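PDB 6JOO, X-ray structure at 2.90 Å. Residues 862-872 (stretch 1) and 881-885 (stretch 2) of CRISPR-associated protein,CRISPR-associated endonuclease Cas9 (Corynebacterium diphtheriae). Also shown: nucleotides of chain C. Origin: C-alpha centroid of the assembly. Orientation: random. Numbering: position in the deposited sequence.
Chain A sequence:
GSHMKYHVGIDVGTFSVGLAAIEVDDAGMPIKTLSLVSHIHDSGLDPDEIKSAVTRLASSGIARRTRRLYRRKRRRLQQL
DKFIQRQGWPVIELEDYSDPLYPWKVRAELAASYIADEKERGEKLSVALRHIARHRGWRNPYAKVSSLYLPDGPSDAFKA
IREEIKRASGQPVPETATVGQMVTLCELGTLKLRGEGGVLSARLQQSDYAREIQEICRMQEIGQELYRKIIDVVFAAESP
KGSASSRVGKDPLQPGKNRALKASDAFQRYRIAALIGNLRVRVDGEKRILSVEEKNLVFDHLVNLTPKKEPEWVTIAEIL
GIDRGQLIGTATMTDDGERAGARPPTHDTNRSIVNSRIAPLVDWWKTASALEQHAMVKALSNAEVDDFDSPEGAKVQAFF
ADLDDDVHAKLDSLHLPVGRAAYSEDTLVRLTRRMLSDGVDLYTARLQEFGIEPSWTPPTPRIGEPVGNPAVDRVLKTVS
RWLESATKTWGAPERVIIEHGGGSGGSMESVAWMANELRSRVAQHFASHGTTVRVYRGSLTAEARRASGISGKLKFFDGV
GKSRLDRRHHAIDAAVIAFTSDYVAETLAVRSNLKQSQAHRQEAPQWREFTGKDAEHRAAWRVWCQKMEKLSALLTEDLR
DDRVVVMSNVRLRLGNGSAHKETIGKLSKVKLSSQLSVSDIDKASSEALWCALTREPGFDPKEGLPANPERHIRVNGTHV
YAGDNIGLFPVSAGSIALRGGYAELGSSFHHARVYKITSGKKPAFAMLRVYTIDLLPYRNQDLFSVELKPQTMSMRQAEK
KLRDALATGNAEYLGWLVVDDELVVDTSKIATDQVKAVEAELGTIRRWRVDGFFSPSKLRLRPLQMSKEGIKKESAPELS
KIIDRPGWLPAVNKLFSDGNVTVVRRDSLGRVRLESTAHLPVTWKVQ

Stretch 1, residues 862-872: RPLQMSKEGIK
Stretch 2 881-885: KIIDR

Stretch 1 leaves a strand at Arg862 and Pro863, makes a type I turn from Pro863 to Met866, and runs on as loop. Residues 868-870 have helical phi/psi, and Ile871 N donates to Lys868 O at 3.1 Å. Stretch 2 continues a helix that begins earlier in the chain, with a wider pi-type turn at 881-884. In register, the CA of Arg862 lies 5.7 Å from that of Ile883, and the CA of Lys868 5.7 Å from that of Asp884. The contact buries 487 Å², both sides summed.

Ile883 covers the most surface. Its chi1 is -50° (m) and chi2 is t. Ile883 CD1 lies 3.8 Å from SE of the selenomethionine Met866, and Ile883 CG1 lies 4.2 Å from CG of Pro863. Ile883 CB meets Ile871 CD1 at 4.1 Å; Ile871 is m, t and points toward stretch 2. Its neighbours are mostly apolar, though Ile883 CG2 also lies 3.9 Å from Ser867 O. Nearby, Pro863 CD packs on Ile882 CG2 at 3.8 Å.

Asp884 is t at chi1. Asp884 OD1 forms a long salt bridge with Lys868 NZ, 3.8 Å away. Lys868 is m, t, m, t, and its CD passes 3.2 Å from Asp884 OD1. Lys868 is exposed, which suits a charged group.

Arg862 starts sideways, but its end comes nearer stretch 2. The chain is m, t, t, with chi4 93°. Arg862 NE and NH2 donate weak hydrogen bonds to Asp884 O, at 3.2 and 3.0 Å. The same guanidinium grips the DG2 phosphate: Arg862 NH1 to DG2 OP1 is 2.9 Å and Arg862 NH2 to DG2 OP2 is 2.6 Å. One side chain therefore links the Asp884 carbonyl and the DNA.

Arg885 is t, t, t, with chi4 86°, and reaches the base of DG2. Arg885 NH1 donates to DG2 N7 at 3.1 Å, and Arg885 NH2 to DG2 O6 at a very short 2.3 Å.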

ATOM      1  N   ARG A 862      21.567  14.056   7.446  1.00 53.55           N
ATOM      2  CA  ARG A 862      20.977  15.350   7.200  1.00 57.87           C
ATOM      3  C   ARG A 862      20.687  16.019   8.549  1.00 62.29           C
ATOM      4  O   ARG A 862      20.523  15.329   9.551  1.00 73.05           O
ATOM      5  CB  ARG A 862      19.677  15.242   6.390  1.00 51.46           C
ATOM      6  CG  ARG A 862      19.890  14.878   4.933  1.00 59.07           C
ATOM      7  CD  ARG A 862      18.626  15.116   4.121  1.00 67.93           C
ATOM      8  NE  ARG A 862      18.790  14.743   2.718  1.00 69.13           N
ATOM      9  CZ  ARG A 862      18.482  13.548   2.224  1.00 72.20           C
ATOM     10  NH1 ARG A 862      17.992  12.609   3.020  1.00 75.17           N
ATOM     11  NH2 ARG A 862      18.660  13.292   0.933  1.00 76.68           N
ATOM     12  N   PRO A 863      20.654  17.344   8.575  1.00 60.41           N
ATOM     13  CA  PRO A 863      20.313  18.027   9.837  1.00 66.33           C
ATOM     14  C   PRO A 863      18.930  17.614  10.321  1.00 75.58           C
ATOM     15  O   PRO A 863      17.963  17.598   9.555  1.00 64.94           O
ATOM     16  CB  PRO A 863      20.369  19.511   9.453  1.00 52.69           C
ATOM     17  CG  PRO A 863      21.286  19.562   8.278  1.00 49.26           C
ATOM     18  CD  PRO A 863      21.028  18.294   7.518  1.00 58.68           C
ATOM     19  N   LEU A 864      18.846  17.269  11.609  1.00 68.22           N
ATOM     20  CA  LEU A 864      17.608  16.704  12.144  1.00 56.91           C
ATOM     21  C   LEU A 864      16.477  17.726  12.160  1.00 60.87           C
ATOM     22  O   LEU A 864      15.332  17.395  11.829  1.00 65.16           O
ATOM     23  CB  LEU A 864      17.844  16.150  13.553  1.00 64.83           C
ATOM     24  CG  LEU A 864      16.626  15.758  14.400  1.00 65.93           C
ATOM     25  CD1 LEU A 864      15.794  14.679  13.715  1.00 69.04           C
ATOM     26  CD2 LEU A 864      17.050  15.305  15.794  1.00 62.89           C
ATOM     27  N   GLN A 865      16.775  18.970  12.534  1.00 62.49           N
ATOM     28  CA  GLN A 865      15.757  19.971  12.823  1.00 73.03           C
ATOM     29  C   GLN A 865      15.436  20.865  11.630  1.00 78.08           C
ATOM     30  O   GLN A 865      14.843  21.935  11.814  1.00 94.20           O
ATOM     31  CB  GLN A 865      16.192  20.828  14.017  1.00 82.57           C
ATOM     32  CG  GLN A 865      16.428  20.049  15.305  1.00 82.62           C
ATOM     33  CD  GLN A 865      17.154  20.866  16.363  1.00 91.89           C
ATOM     34  OE1 GLN A 865      17.790  21.875  16.057  1.00105.53           O
ATOM     35  NE2 GLN A 865      17.061  20.430  17.614  1.00 94.79           N
HETATM   36  N   MSE A 866      15.798  20.461  10.416  1.00 66.20           N
HETATM   37  CA  MSE A 866      15.585  21.336   9.264  1.00 75.47           C
HETATM   38  C   MSE A 866      14.809  20.678   8.127  1.00 79.44           C
HETATM   39  O   MSE A 866      14.830  19.459   7.964  1.00 82.02           O
HETATM   40  CB  MSE A 866      16.923  21.850   8.741  1.00 96.43           C
HETATM   41  CG  MSE A 866      17.683  22.640   9.774  1.00117.54           C
HETATM   42 SE   MSE A 866      19.492  23.049   9.242  1.00121.02          SE
HETATM   43  CE  MSE A 866      20.242  23.280  11.029  1.00122.87           C
ATOM     44  N   SER A 867      14.125  21.507   7.346  1.00 71.30           N
ATOM     45  CA  SER A 867      13.314  21.066   6.227  1.00 77.23           C
ATOM     46  C   SER A 867      13.775  21.768   4.957  1.00 86.23           C
ATOM     47  O   SER A 867      14.365  22.849   4.999  1.00 85.62           O
ATOM     48  CB  SER A 867      11.829  21.349   6.484  1.00 77.49           C
ATOM     49  OG  SER A 867      11.017  20.770   5.478  1.00101.22           O
ATOM     50  N   LYS A 868      13.495  21.136   3.817  1.00105.22           N
ATOM     51  CA  LYS A 868      13.947  21.675   2.539  1.00102.66           C
ATOM     52  C   LYS A 868      13.143  22.900   2.121  1.00113.08           C
ATOM     53  O   LYS A 868      13.661  23.758   1.398  1.00119.89           O
ATOM     54  CB  LYS A 868      13.855  20.604   1.455  1.00105.96           C
ATOM     55  CG  LYS A 868      14.478  19.274   1.832  1.00104.03           C
ATOM     56  CD  LYS A 868      14.271  18.248   0.733  1.00100.88           C
ATOM     57  CE  LYS A 868      12.802  18.112   0.375  1.00101.12           C
ATOM     58  NZ  LYS A 868      12.589  17.126  -0.720  1.00103.53           N
ATOM     59  N   GLU A 869      11.882  22.994   2.553  1.00108.73           N
ATOM     60  CA  GLU A 869      11.014  24.086   2.124  1.00120.88           C
ATOM     61  C   GLU A 869      11.498  25.446   2.610  1.00133.07           C
ATOM     62  O   GLU A 869      11.130  26.468   2.021  1.00143.10           O
ATOM     63  CB  GLU A 869       9.582  23.839   2.612  1.00118.51           C
ATOM     64  CG  GLU A 869       8.802  22.799   1.809  1.00116.48           C
ATOM     65  CD  GLU A 869       9.160  21.364   2.165  1.00108.68           C
ATOM     66  OE1 GLU A 869      10.201  21.145   2.818  1.00101.80           O
ATOM     67  OE2 GLU A 869       8.393  20.451   1.792  1.00110.11           O
ATOM     68  N   GLY A 870      12.308  25.487   3.665  1.00113.75           N
ATOM     69  CA  GLY A 870      12.838  26.747   4.147  1.00111.13           C
ATOM     70  C   GLY A 870      13.981  27.315   3.333  1.00108.57           C
ATOM     71  O   GLY A 870      14.368  28.466   3.558  1.00124.56           O
ATOM     72  N   ILE A 871      14.521  26.543   2.392  1.00 99.99           N
ATOM     73  CA  ILE A 871      15.621  27.011   1.553  1.00 95.83           C
ATOM     74  C   ILE A 871      15.058  28.003   0.539  1.00112.28           C
ATOM     75  O   ILE A 871      14.261  27.634  -0.329  1.00120.15           O
ATOM     76  CB  ILE A 871      16.331  25.845   0.858  1.00 94.97           C
ATOM     77  CG1 ILE A 871      16.981  24.918   1.889  1.00 92.43           C
ATOM     78  CG2 ILE A 871      17.367  26.365  -0.125  1.00 93.75           C
ATOM     79  CD1 ILE A 871      17.727  23.750   1.275  1.00 81.96           C
ATOM     80  N   LYS A 872      15.474  29.262   0.638  1.00108.20           N
ATOM     81  CA  LYS A 872      15.004  30.303  -0.260  1.00122.61           C
ATOM     82  C   LYS A 872      15.964  30.469  -1.439  1.00130.21           C
ATOM     83  O   LYS A 872      17.017  29.833  -1.516  1.00125.70           O
ATOM     84  CB  LYS A 872      14.841  31.624   0.496  1.00126.54           C
ATOM     85  N   LYS A 881      22.775  21.199  -0.798  1.00 83.32           N
ATOM     86  CA  LYS A 881      23.586  19.986  -0.777  1.00 76.17           C
ATOM     87  C   LYS A 881      23.404  19.220   0.527  1.00 79.21           C
ATOM     88  O   LYS A 881      23.299  17.989   0.520  1.00 88.20           O
ATOM     89  CB  LYS A 881      25.061  20.337  -0.991  1.00 76.97           C
ATOM     90  CG  LYS A 881      25.391  20.859  -2.385  1.00 97.57           C
ATOM     91  CD  LYS A 881      25.231  19.777  -3.449  1.00100.31           C
ATOM     92  CE  LYS A 881      25.100  20.376  -4.844  1.00117.54           C
ATOM     93  NZ  LYS A 881      23.890  21.239  -4.967  1.00130.42           N
ATOM     94  N   ILE A 882      23.360  19.928   1.656  1.00 76.07           N
ATOM     95  CA  ILE A 882      23.362  19.255   2.949  1.00 68.20           C
ATOM     96  C   ILE A 882      21.948  18.874   3.387  1.00 79.02           C
ATOM     97  O   ILE A 882      21.747  17.813   3.990  1.00 93.65           O
ATOM     98  CB  ILE A 882      24.068  20.143   3.991  1.00 78.85           C
ATOM     99  CG1 ILE A 882      25.560  20.231   3.689  1.00 77.05           C
ATOM    100  CG2 ILE A 882      23.846  19.625   5.408  1.00 58.55           C
ATOM    101  CD1 ILE A 882      26.257  18.883   3.635  1.00 63.27           C
ATOM    102  N   ILE A 883      20.955  19.705   3.082  1.00 69.06           N
ATOM    103  CA  ILE A 883      19.596  19.509   3.569  1.00 66.83           C
ATOM    104  C   ILE A 883      18.723  18.786   2.549  1.00 70.92           C
ATOM    105  O   ILE A 883      17.862  17.989   2.924  1.00 67.43           O
ATOM    106  CB  ILE A 883      18.979  20.868   3.963  1.00 78.64           C
ATOM    107  CG1 ILE A 883      19.939  21.631   4.889  1.00 80.27           C
ATOM    108  CG2 ILE A 883      17.617  20.670   4.630  1.00 86.01           C
ATOM    109  CD1 ILE A 883      19.377  22.943   5.409  1.00 86.24           C
ATOM    110  N   ASP A 884      18.931  19.029   1.249  1.00 80.25           N
ATOM    111  CA  ASP A 884      18.047  18.452   0.220  1.00 78.57           C
ATOM    112  C   ASP A 884      18.655  17.190  -0.351  1.00 68.29           C
ATOM    113  O   ASP A 884      18.121  16.079  -0.151  1.00 73.65           O
ATOM    114  CB  ASP A 884      17.764  19.488  -0.877  1.00 89.82           C
ATOM    115  CG  ASP A 884      16.703  19.021  -1.883  1.00 94.74           C
ATOM    116  OD1 ASP A 884      16.186  17.883  -1.773  1.00 94.46           O
ATOM    117  OD2 ASP A 884      16.379  19.805  -2.795  1.00 92.97           O
ATOM    118  N   ARG A 885      19.760  17.306  -1.080  1.00 68.63           N
ATOM    119  CA  ARG A 885      20.329  16.155  -1.765  1.00 63.84           C
ATOM    120  C   ARG A 885      21.791  16.440  -2.071  1.00 62.73           C
ATOM    121  O   ARG A 885      22.111  17.531  -2.556  1.00 68.63           O
ATOM    122  CB  ARG A 885      19.540  15.850  -3.043  1.00 64.52           C
ATOM    123  CG  ARG A 885      20.105  14.737  -3.905  1.00 65.54           C
ATOM    124  CD  ARG A 885      19.251  14.544  -5.142  1.00 62.15           C
ATOM    125  NE  ARG A 885      19.729  13.428  -5.945  1.00 59.19           N
ATOM    126  CZ  ARG A 885      19.380  12.163  -5.741  1.00 72.18           C
ATOM    127  NH1 ARG A 885      18.546  11.854  -4.758  1.00 90.31           N
ATOM    128  NH2 ARG A 885      19.867  11.206  -6.518  1.00 75.66           N
TER
ATOM    129  P    DG C   2      17.664  10.030   0.429  1.00 58.96           P
ATOM    130  OP1  DG C   2      17.705   9.979   1.907  1.00 58.26           O
ATOM    131  OP2  DG C   2      18.531  10.990  -0.296  1.00 61.30           O
ATOM    132  O5'  DG C   2      17.913   8.560  -0.158  1.00 59.28           O
ATOM    133  C5'  DG C   2      17.346   7.432   0.493  1.00 57.23           C
ATOM    134  C4'  DG C   2      17.486   6.184  -0.361  1.00 57.46           C
ATOM    135  O4'  DG C   2      16.941   6.443  -1.674  1.00 58.16           O
ATOM    136  C3'  DG C   2      18.913   5.717  -0.601  1.00 57.95           C
ATOM    137  O3'  DG C   2      19.323   4.838   0.446  1.00 57.21           O
ATOM    138  C2'  DG C   2      18.789   4.980  -1.929  1.00 58.53           C
ATOM    139  C1'  DG C   2      17.722   5.795  -2.660  1.00 59.31           C
ATOM    140  N9   DG C   2      18.254   6.808  -3.575  1.00 61.73           N
ATOM    141  C8   DG C   2      18.381   8.157  -3.338  1.00 64.10           C
ATOM    142  N7   DG C   2      18.877   8.819  -4.349  1.00 67.16           N
ATOM    143  C5   DG C   2      19.086   7.850  -5.320  1.00 67.75           C
ATOM    144  C6   DG C   2      19.605   7.970  -6.631  1.00 70.70           C
ATOM    145  O6   DG C   2      19.994   8.991  -7.213  1.00 73.87           O
ATOM    146  N1   DG C   2      19.650   6.741  -7.280  1.00 70.62           N
ATOM    147  C2   DG C   2      19.244   5.550  -6.733  1.00 68.46           C
ATOM    148  N2   DG C   2      19.362   4.468  -7.514  1.00 68.14           N
ATOM    149  N3   DG C   2      18.755   5.422  -5.507  1.00 66.49           N
ATOM    150  C4   DG C   2      18.706   6.607  -4.860  1.00 65.67           C
ATOM    151  O5'  DG C   1      15.861  13.344  -2.324  1.00 77.75           O
ATOM    152  C5'  DG C   1      14.865  13.026  -1.360  1.00 70.68           C
ATOM    153  C4'  DG C   1      14.585  11.537  -1.355  1.00 68.45           C
ATOM    154  O4'  DG C   1      13.889  11.178  -2.570  1.00 69.85           O
ATOM    155  C3'  DG C   1      15.826  10.663  -1.315  1.00 67.70           C
ATOM    156  O3'  DG C   1      16.149  10.359   0.023  1.00 64.51           O
ATOM    157  C2'  DG C   1      15.391   9.417  -2.077  1.00 68.00           C
ATOM    158  C1'  DG C   1      14.430   9.990  -3.114  1.00 69.74           C
ATOM    159  N9   DG C   1      15.049  10.317  -4.398  1.00 71.29           N
ATOM    160  C8   DG C   1      15.326  11.574  -4.880  1.00 73.57           C
ATOM    161  N7   DG C   1      15.865  11.568  -6.068  1.00 76.01           N
ATOM    162  C5   DG C   1      15.944  10.221  -6.400  1.00 74.55           C
ATOM    163  C6   DG C   1      16.441   9.598  -7.572  1.00 75.46           C
ATOM    164  O6   DG C   1      16.926  10.132  -8.580  1.00 77.34           O
ATOM    165  N1   DG C   1      16.335   8.212  -7.502  1.00 73.51           N
ATOM    166  C2   DG C   1      15.816   7.515  -6.437  1.00 71.92           C
ATOM    167  N2   DG C   1      15.800   6.180  -6.553  1.00 71.49           N
ATOM    168  N3   DG C   1      15.346   8.087  -5.332  1.00 70.45           N
ATOM    169  C4   DG C   1      15.440   9.437  -5.384  1.00 72.09           C